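Local coordinates for glycosyl transferases group 1 family protein (PDB 5I45) that probably transfers sugar residues as a GT-B-type glycosyltransferase, the crystallised chain being its C-terminal domain, which in this family usually carries the donor-sugar site, at residues A[19-23]-A[24-28]; A[106-109]-A[110-113]; A[129-133]-A[134-138]. All coordinates share one frame; numbering follows the deposited sequence. Where two conformers were deposited one is given.

The three contacts come in series along the chain, each at the C-terminal end of a helix in the C-terminal, Rossmann-like alpha/beta domain, built on a parallel sheet. Interaction 1 lies at the surface after helix 17-23, interaction 2 at the end of helix 104-111, and interaction 3 where helix 126-133 turns into strand 137-140. Centres are about 10 Å (1 and 2), 9 Å (2 and 3) and 18 Å (1 and 3) apart. Helix 104-111 is the middle element: it meets Lys-24 and Trp-21 of interaction 1 and Ser-134 and Cys-136 of interaction 3, while Asp-113 bonds Ala-137 through the backbone. Helix ends and sheet are thus joined into one continuous body.

Interaction 1 of 3, residues A[19-23]-A[24-28]; sequences QQWQD and KKIPG
The C-terminal end of helix 17-23 and the turn leading on to strand 30-35 fold back on each other here, bringing the indole of Trp-21 against Ile-26, Pro-27 and Gly-28. Two i to i+3 bonds carry the backbone through the helix end: Lys-24 N to Trp-21 O (3.0 Å) and Lys-25 N to Gln-22 O (3.0 Å). Lys-25 then leaves the helix with positive phi (57°). A water bridges the turn, 2.8 Å from Trp-21 O and 2.9 Å from Ile-26 N.

Trp-21 suits its place because it is both broad and polar at one edge. With CG anti to the backbone N (chi1 175°), the ring reaches past the helix end, and NE1 donates to Gly-28 O at 2.9 Å. That oxygen lies in the indole plane, yet the N-H comes from well above the carbonyl plane. Pro-27 O, bonded to Thr-62 OG1 of strand 61-66, lies at the ring edge by CZ2. In one of two modelled conformers, Ile-26 sets CG1 over one face and brings CD1 obliquely to 3.3 Å from Trp-21 CH2, the side chains crossing at about a right angle. Gly-28 has backbone angles at which a CB would press on Pro-27 O, which suits glycine. Lys-24 NZ bonds Ser-107 OG and makes a cation-pi contact with Trp-108. Gln-22 NE2 donates to a second water (3.0 Å), itself weakly bonded to Gly-28 O.

Interaction 2 of 3, residues A[106-109]-A[110-113]; sequences PSWY and RALD
Arg-110 lies back along the last turn of helix 104-111, over Pro-106. Its N donates to Pro-106 O (3.2 Å), and the side chain, bent at chi3 (-82°), sets the guanidinium above the same oxygen, which sits 3.7 Å from the group's plane and over its centre. The proline's apolar CB meets Arg-110 NH2 at 3.7 Å. A long chain ending in a flat, charged guanidinium suits this place, since NH1 goes on to bond the carbonyls of Val-10 and Tyr-12 and the group makes a cation-pi contact with the Tyr-12 ring.

At Ala-111 the helix tightens: N bonds Trp-108 O at 2.9 Å and Ser-107 O only weakly. Its small CB fits beside both carbonyls. Leu-112 N follows with Tyr-109 O (3.2 Å), and CG and CD1 of Leu-112 lie against Trp-108 O (3.2 and 3.4 Å).

The helix rests on the sheet and beside its neighbour: Trp-108 and Leu-112 pack on Val-64 of strand 61-66, Tyr-109 stacks with Phe-35 of strand 30-35 and touches Pro-127 and Ala-131 of helix 126-133, and beyond the turn the Asp-113 backbone bonds Gly-31 and Ala-137.

Interaction 3 of 3, residues A[129-133]-A[134-138]; sequences LEAMA and SKCAV
Ala-131 O, near the end of helix 126-133, is gripped by two backbone N-H groups. Cys-136 N reaches it at 2.9 Å in a nearly straight bond (160°), and Ser-134 N makes a weak one at 3.0 Å. One residue earlier, Glu-130 O takes two bonds from Ser-134, a short one from OG (2.8 Å) and a weak one from N. Serine is apt here, because chi1 (-51°) holds OG beside its own backbone N, on the side of the helix where Glu-130 O lies.

Lys-135 N closes on Met-132 O at 3.0 Å, and its positive phi (63°) turns the chain out of the helix. The lysine side chain reaches across to helix 178-195, NZ bonding Gln-186 and the ammonium lying by Tyr-189 in a cation-pi contact. Beyond the turn the contact is apolar. Val-138 CG2 meets Ala-131 CB at 3.5 Å, and the small alanine lets the strand come close under the helix; Cys-136 CB also lies 4.0 Å from Ala-131 CB. In one of two modelled conformers, CG of Met-132 (selenomethionine) meets Val-138 CG2 at 3.7 Å, the side chains crossing at about a right angle. Val-115 of strand 114-117 packs against Ala-131 and Cys-136.

Cys-136 N to Ala-131 O and Lys-135 N to Met-132 O, with Lys-135 as the C-prime residue, make a Schellman motif, ending the helix of the beta-alpha-beta unit 114-117, 126-133, 137-140, typical of Rossmann-like GT-B domains.

Interaction 1 of 3, residues A[19-23]-A[24-28]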
loop_
_atom_site.group_PDB
_atom_site.type_symbol
_atom_site.label_atom_id
_atom_site.label_comp_id
_atom_site.label_asym_id
_atom_site.label_seq_id
_atom_site.Cartn_x
_atom_site.Cartn_y
_atom_site.Cartn_z
ATOM N N GLN A 19 12.473 11.065 -4.907
ATOM C CA GLN A 19 13.455 10.625 -5.902
ATOM C C GLN A 19 13.323 9.110 -6.139
ATOM O O GLN A 19 13.424 8.661 -7.260
ATOM C CB GLN A 19 14.896 10.981 -5.483
ATOM C CG GLN A 19 15.920 10.652 -6.566
ATOM C CD GLN A 19 15.678 11.447 -7.808
ATOM O OE1 GLN A 19 15.771 12.667 -7.784
ATOM N NE2 GLN A 19 15.323 10.770 -8.908
ATOM N N GLN A 20 13.094 8.338 -5.078
ATOM C CA GLN A 20 12.903 6.885 -5.232
ATOM C C GLN A 20 11.688 6.604 -6.122
ATOM O O GLN A 20 11.748 5.731 -6.980
ATOM C CB GLN A 20 12.714 6.202 -3.882
ATOM C CG GLN A 20 13.847 6.330 -2.885
ATOM C CD GLN A 20 15.144 5.790 -3.416
ATOM O OE1 GLN A 20 16.137 6.536 -3.595
ATOM N NE2 GLN A 20 15.138 4.514 -3.767
ATOM N N TRP A 21 10.611 7.366 -5.935
ATOM C CA TRP A 21 9.445 7.229 -6.802
ATOM C C TRP A 21 9.801 7.611 -8.241
ATOM O O TRP A 21 9.456 6.881 -9.179
ATOM C CB TRP A 21 8.276 8.076 -6.283
ATOM C CG TRP A 21 7.131 8.036 -7.219
ATOM C CD1 TRP A 21 6.882 8.931 -8.224
ATOM C CD2 TRP A 21 6.141 6.998 -7.353
ATOM N NE1 TRP A 21 5.804 8.519 -8.968
ATOM C CE2 TRP A 21 5.318 7.350 -8.447
ATOM C CE3 TRP A 21 5.870 5.816 -6.665
ATOM C CZ2 TRP A 21 4.232 6.569 -8.846
ATOM C CZ3 TRP A 21 4.794 5.042 -7.088
ATOM C CH2 TRP A 21 4.008 5.420 -8.154
ATOM N N GLN A 22 10.484 8.745 -8.438
ATOM C CA GLN A 22 10.879 9.125 -9.800
ATOM C C GLN A 22 11.670 8.017 -10.494
ATOM O O GLN A 22 11.462 7.764 -11.692
ATOM C CB GLN A 22 11.681 10.440 -9.794
ATOM C CG GLN A 22 10.843 11.658 -9.502
ATOM C CD GLN A 22 9.769 11.855 -10.538
ATOM O OE1 GLN A 22 10.073 11.904 -11.756
ATOM N NE2 GLN A 22 8.527 11.974 -10.109
ATOM N N ASP A 23 12.532 7.331 -9.757
ATOM C CA ASP A 23 13.407 6.308 -10.358
ATOM C C ASP A 23 12.626 5.117 -10.873
ATOM O O ASP A 23 13.139 4.370 -11.675
ATOM C CB ASP A 23 14.442 5.806 -9.346
ATOM C CG ASP A 23 15.468 6.858 -8.947
ATOM O OD1 ASP A 23 15.581 7.917 -9.578
ATOM O OD2 ASP A 23 16.143 6.581 -7.945
ATOM N N LYS A 24 11.374 4.953 -10.431
ATOM C CA LYS A 24 10.523 3.847 -10.946
ATOM C C LYS A 24 9.989 4.092 -12.357
ATOM O O LYS A 24 9.487 3.177 -13.004
ATOM C CB LYS A 24 9.366 3.568 -9.984
ATOM C CG LYS A 24 9.815 3.097 -8.590
ATOM C CD LYS A 24 10.619 1.810 -8.651
ATOM C CE LYS A 24 10.827 1.200 -7.277
ATOM N NZ LYS A 24 11.686 -0.003 -7.358
ATOM N N LYS A 25 10.094 5.316 -12.831
ATOM C CA LYS A 25 9.666 5.694 -14.193
ATOM C C LYS A 25 8.209 5.362 -14.458
ATOM O O LYS A 25 7.854 4.763 -15.500
ATOM C CB LYS A 25 10.582 5.105 -15.274
ATOM C CG LYS A 25 12.050 5.494 -15.085
ATOM C CD LYS A 25 12.331 6.990 -15.159
ATOM C CE LYS A 25 12.856 7.483 -16.500
ATOM N NZ LYS A 25 11.858 7.682 -17.600
ATOM N N ILE A 26 7.365 5.739 -13.513
ATOM C CA ILE A 26 5.928 5.601 -13.713
ATOM C C ILE A 26 5.246 6.921 -13.455
ATOM O O ILE A 26 5.755 7.771 -12.760
ATOM C CB ILE A 26 5.307 4.434 -12.934
ATOM C CG1 ILE A 26 5.665 4.504 -11.463
ATOM C CG2 ILE A 26 5.749 3.106 -13.545
ATOM C CD1 ILE A 26 4.938 3.490 -10.599
ATOM N N PRO A 27 4.069 7.108 -14.037
ATOM C CA PRO A 27 3.440 8.428 -13.950
ATOM C C PRO A 27 3.035 8.848 -12.535
ATOM O O PRO A 27 2.748 7.995 -11.695
ATOM C CB PRO A 27 2.226 8.318 -14.918
ATOM C CG PRO A 27 2.059 6.906 -15.187
ATOM C CD PRO A 27 3.321 6.182 -14.902
ATOM N N GLY A 28 3.057 10.146 -12.294
ATOM C CA GLY A 28 2.690 10.745 -11.034
ATOM C C GLY A 28 3.872 11.125 -10.191
ATOM O O GLY A 28 5.028 10.844 -10.521
HETATM O O HOH W 1 8.168 7.616 -11.505
HETATM O O HOH W 2 6.790 13.281 -12.148
#

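Interaction 2 of 3, residues A[106-109]-A[110-113]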
loop_
_atom_site.group_PDB
_atom_site.type_symbol
_atom_site.label_atom_id
_atom_site.label_comp_id
_atom_site.label_asym_id
_atom_site.label_seq_id
_atom_site.Cartn_x
_atom_site.Cartn_y
_atom_site.Cartn_z
ATOM N N PRO A 106 11.607 -4.427 -1.285
ATOM C CA PRO A 106 12.020 -3.360 -0.333
ATOM C C PRO A 106 12.146 -1.975 -1.000
ATOM O O PRO A 106 11.755 -0.944 -0.414
ATOM C CB PRO A 106 13.368 -3.868 0.201
ATOM C CG PRO A 106 13.266 -5.363 0.086
ATOM C CD PRO A 106 12.445 -5.646 -1.136
ATOM N N SER A 107 12.617 -1.944 -2.250
ATOM C CA SER A 107 12.748 -0.668 -2.940
ATOM C C SER A 107 11.387 -0.048 -3.220
ATOM O O SER A 107 11.281 1.175 -3.308
ATOM C CB SER A 107 13.532 -0.794 -4.271
ATOM O OG SER A 107 12.805 -1.470 -5.254
ATOM N N TRP A 108 10.373 -0.880 -3.435
ATOM C CA TRP A 108 9.032 -0.338 -3.657
ATOM C C TRP A 108 8.502 0.327 -2.413
ATOM O O TRP A 108 7.949 1.405 -2.483
ATOM C CB TRP A 108 8.035 -1.397 -4.165
ATOM C CG TRP A 108 8.045 -1.515 -5.634
ATOM C CD1 TRP A 108 8.574 -2.513 -6.380
ATOM C CD2 TRP A 108 7.548 -0.547 -6.553
ATOM N NE1 TRP A 108 8.394 -2.259 -7.708
ATOM C CE2 TRP A 108 7.774 -1.049 -7.846
ATOM C CE3 TRP A 108 6.913 0.685 -6.407
ATOM C CZ2 TRP A 108 7.399 -0.348 -8.997
ATOM C CZ3 TRP A 108 6.536 1.373 -7.560
ATOM C CH2 TRP A 108 6.773 0.854 -8.808
ATOM N N TYR A 109 8.690 -0.285 -1.251
ATOM C CA TYR A 109 8.238 0.370 -0.028
ATOM C C TYR A 109 8.890 1.742 0.104
ATOM O O TYR A 109 8.234 2.711 0.503
ATOM C CB TYR A 109 8.527 -0.458 1.212
ATOM C CG TYR A 109 7.640 -1.659 1.376
ATOM C CD1 TYR A 109 6.318 -1.510 1.749
ATOM C CD2 TYR A 109 8.116 -2.940 1.172
ATOM C CE1 TYR A 109 5.510 -2.598 1.956
ATOM C CE2 TYR A 109 7.293 -4.036 1.356
ATOM C CZ TYR A 109 6.000 -3.841 1.753
ATOM O OH TYR A 109 5.168 -4.925 1.951
ATOM N N ARG A 110 10.163 1.821 -0.274
ATOM C CA ARG A 110 10.903 3.092 -0.193
ATOM C C ARG A 110 10.401 4.177 -1.134
ATOM O O ARG A 110 10.691 5.354 -0.939
ATOM C CB ARG A 110 12.399 2.846 -0.428
ATOM C CG ARG A 110 13.080 2.288 0.788
ATOM C CD ARG A 110 14.592 2.251 0.655
ATOM N NE ARG A 110 15.085 1.089 -0.080
ATOM C CZ ARG A 110 15.245 -0.127 0.446
ATOM N NH1 ARG A 110 14.904 -0.379 1.727
ATOM N NH2 ARG A 110 15.734 -1.106 -0.321
ATOM N N ALA A 111 9.659 3.785 -2.162
ATOM C CA ALA A 111 9.117 4.717 -3.138
ATOM C C ALA A 111 7.693 5.165 -2.812
ATOM O O ALA A 111 7.204 6.099 -3.447
ATOM C CB ALA A 111 9.151 4.101 -4.528
ATOM N N LEU A 112 7.038 4.509 -1.839
ATOM C CA LEU A 112 5.609 4.748 -1.590
ATOM C C LEU A 112 5.308 5.571 -0.354
ATOM O O LEU A 112 5.913 5.370 0.699
ATOM C CB LEU A 112 4.901 3.387 -1.428
ATOM C CG LEU A 112 4.918 2.520 -2.679
ATOM C CD1 LEU A 112 4.517 1.097 -2.328
ATOM C CD2 LEU A 112 4.085 3.099 -3.805
ATOM N N ASP A 113 4.370 6.517 -0.463
ATOM C CA ASP A 113 3.906 7.266 0.689
ATOM C C ASP A 113 2.907 6.507 1.544
ATOM O O ASP A 113 2.881 6.689 2.738
ATOM C CB ASP A 113 3.309 8.612 0.283
ATOM C CG ASP A 113 4.361 9.668 0.111
ATOM O OD1 ASP A 113 5.088 9.664 -0.889
ATOM O OD2 ASP A 113 4.501 10.490 1.046
#

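Interaction 3 of 3, residues A[129-133]-A[134-138]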
loop_
_atom_site.group_PDB
_atom_site.type_symbol
_atom_site.label_atom_id
_atom_site.label_comp_id
_atom_site.label_asym_id
_atom_site.label_seq_id
_atom_site.Cartn_x
_atom_site.Cartn_y
_atom_site.Cartn_z
ATOM N N LEU A 129 4.141 -4.372 8.739
ATOM C CA LEU A 129 5.413 -4.116 9.412
ATOM C C LEU A 129 6.496 -3.639 8.451
ATOM O O LEU A 129 7.265 -2.727 8.781
ATOM C CB LEU A 129 5.889 -5.342 10.164
ATOM C CG LEU A 129 5.004 -5.783 11.309
ATOM C CD1 LEU A 129 5.530 -7.084 11.867
ATOM C CD2 LEU A 129 4.929 -4.725 12.388
ATOM N N GLU A 130 6.572 -4.246 7.277
ATOM C CA GLU A 130 7.571 -3.861 6.268
ATOM C C GLU A 130 7.325 -2.405 5.842
ATOM O O GLU A 130 8.270 -1.625 5.684
ATOM C CB GLU A 130 7.485 -4.804 5.070
ATOM C CG GLU A 130 8.009 -6.218 5.325
ATOM C CD GLU A 130 7.623 -7.234 4.236
ATOM O OE1 GLU A 130 6.977 -6.886 3.252
ATOM O OE2 GLU A 130 7.964 -8.428 4.392
ATOM N N ALA A 131 6.060 -2.065 5.636
ATOM C CA ALA A 131 5.675 -0.713 5.226
ATOM C C ALA A 131 6.012 0.293 6.327
ATOM O O ALA A 131 6.581 1.353 6.053
ATOM C CB ALA A 131 4.217 -0.654 4.882
HETATM N N MSE A 132 5.670 -0.033 7.568
HETATM C CA MSE A 132 5.960 0.853 8.687
HETATM C C MSE A 132 7.442 1.029 8.913
HETATM O O MSE A 132 7.897 2.128 9.213
HETATM C CB MSE A 132 5.260 0.312 9.943
HETATM C CG MSE A 132 3.736 0.390 9.768
HETATM SE SE MSE A 132 2.719 -0.781 10.984
HETATM C CE MSE A 132 2.675 0.420 12.578
ATOM N N ALA A 133 8.204 -0.043 8.762
ATOM C CA ALA A 133 9.670 0.041 8.881
ATOM C C ALA A 133 10.261 0.951 7.804
ATOM O O ALA A 133 11.349 1.505 8.003
ATOM C CB ALA A 133 10.279 -1.351 8.827
ATOM N N SER A 134 9.543 1.089 6.697
ATOM C CA SER A 134 9.992 1.945 5.619
ATOM C C SER A 134 9.416 3.351 5.703
ATOM O O SER A 134 9.627 4.147 4.807
ATOM C CB SER A 134 9.615 1.327 4.276
ATOM O OG SER A 134 10.024 -0.035 4.187
ATOM N N LYS A 135 8.691 3.643 6.783
ATOM C CA LYS A 135 8.059 4.921 7.004
ATOM C C LYS A 135 6.981 5.265 5.964
ATOM O O LYS A 135 6.753 6.412 5.610
ATOM C CB LYS A 135 9.095 6.042 7.205
ATOM C CG LYS A 135 8.703 7.043 8.277
ATOM C CD LYS A 135 9.764 8.089 8.565
ATOM C CE LYS A 135 11.020 7.568 9.259
ATOM N NZ LYS A 135 11.917 8.703 9.605
ATOM N N CYS A 136 6.287 4.227 5.532
ATOM C CA CYS A 136 5.048 4.382 4.733
ATOM C C CYS A 136 3.888 4.527 5.710
ATOM O O CYS A 136 3.872 3.879 6.761
ATOM C CB CYS A 136 4.780 3.152 3.879
ATOM S SG CYS A 136 6.106 2.642 2.818
ATOM N N ALA A 137 2.888 5.343 5.390
ATOM C CA ALA A 137 1.664 5.382 6.200
ATOM C C ALA A 137 0.826 4.172 5.821
ATOM O O ALA A 137 0.632 3.951 4.621
ATOM C CB ALA A 137 0.918 6.663 5.931
ATOM N N VAL A 138 0.302 3.423 6.782
ATOM C CA VAL A 138 -0.441 2.202 6.494
ATOM C C VAL A 138 -1.917 2.312 6.831
ATOM O O VAL A 138 -2.336 2.798 7.914
ATOM C CB VAL A 138 0.169 1.015 7.274
ATOM C CG1 VAL A 138 -0.658 -0.262 7.132
ATOM C CG2 VAL A 138 1.570 0.747 6.783
#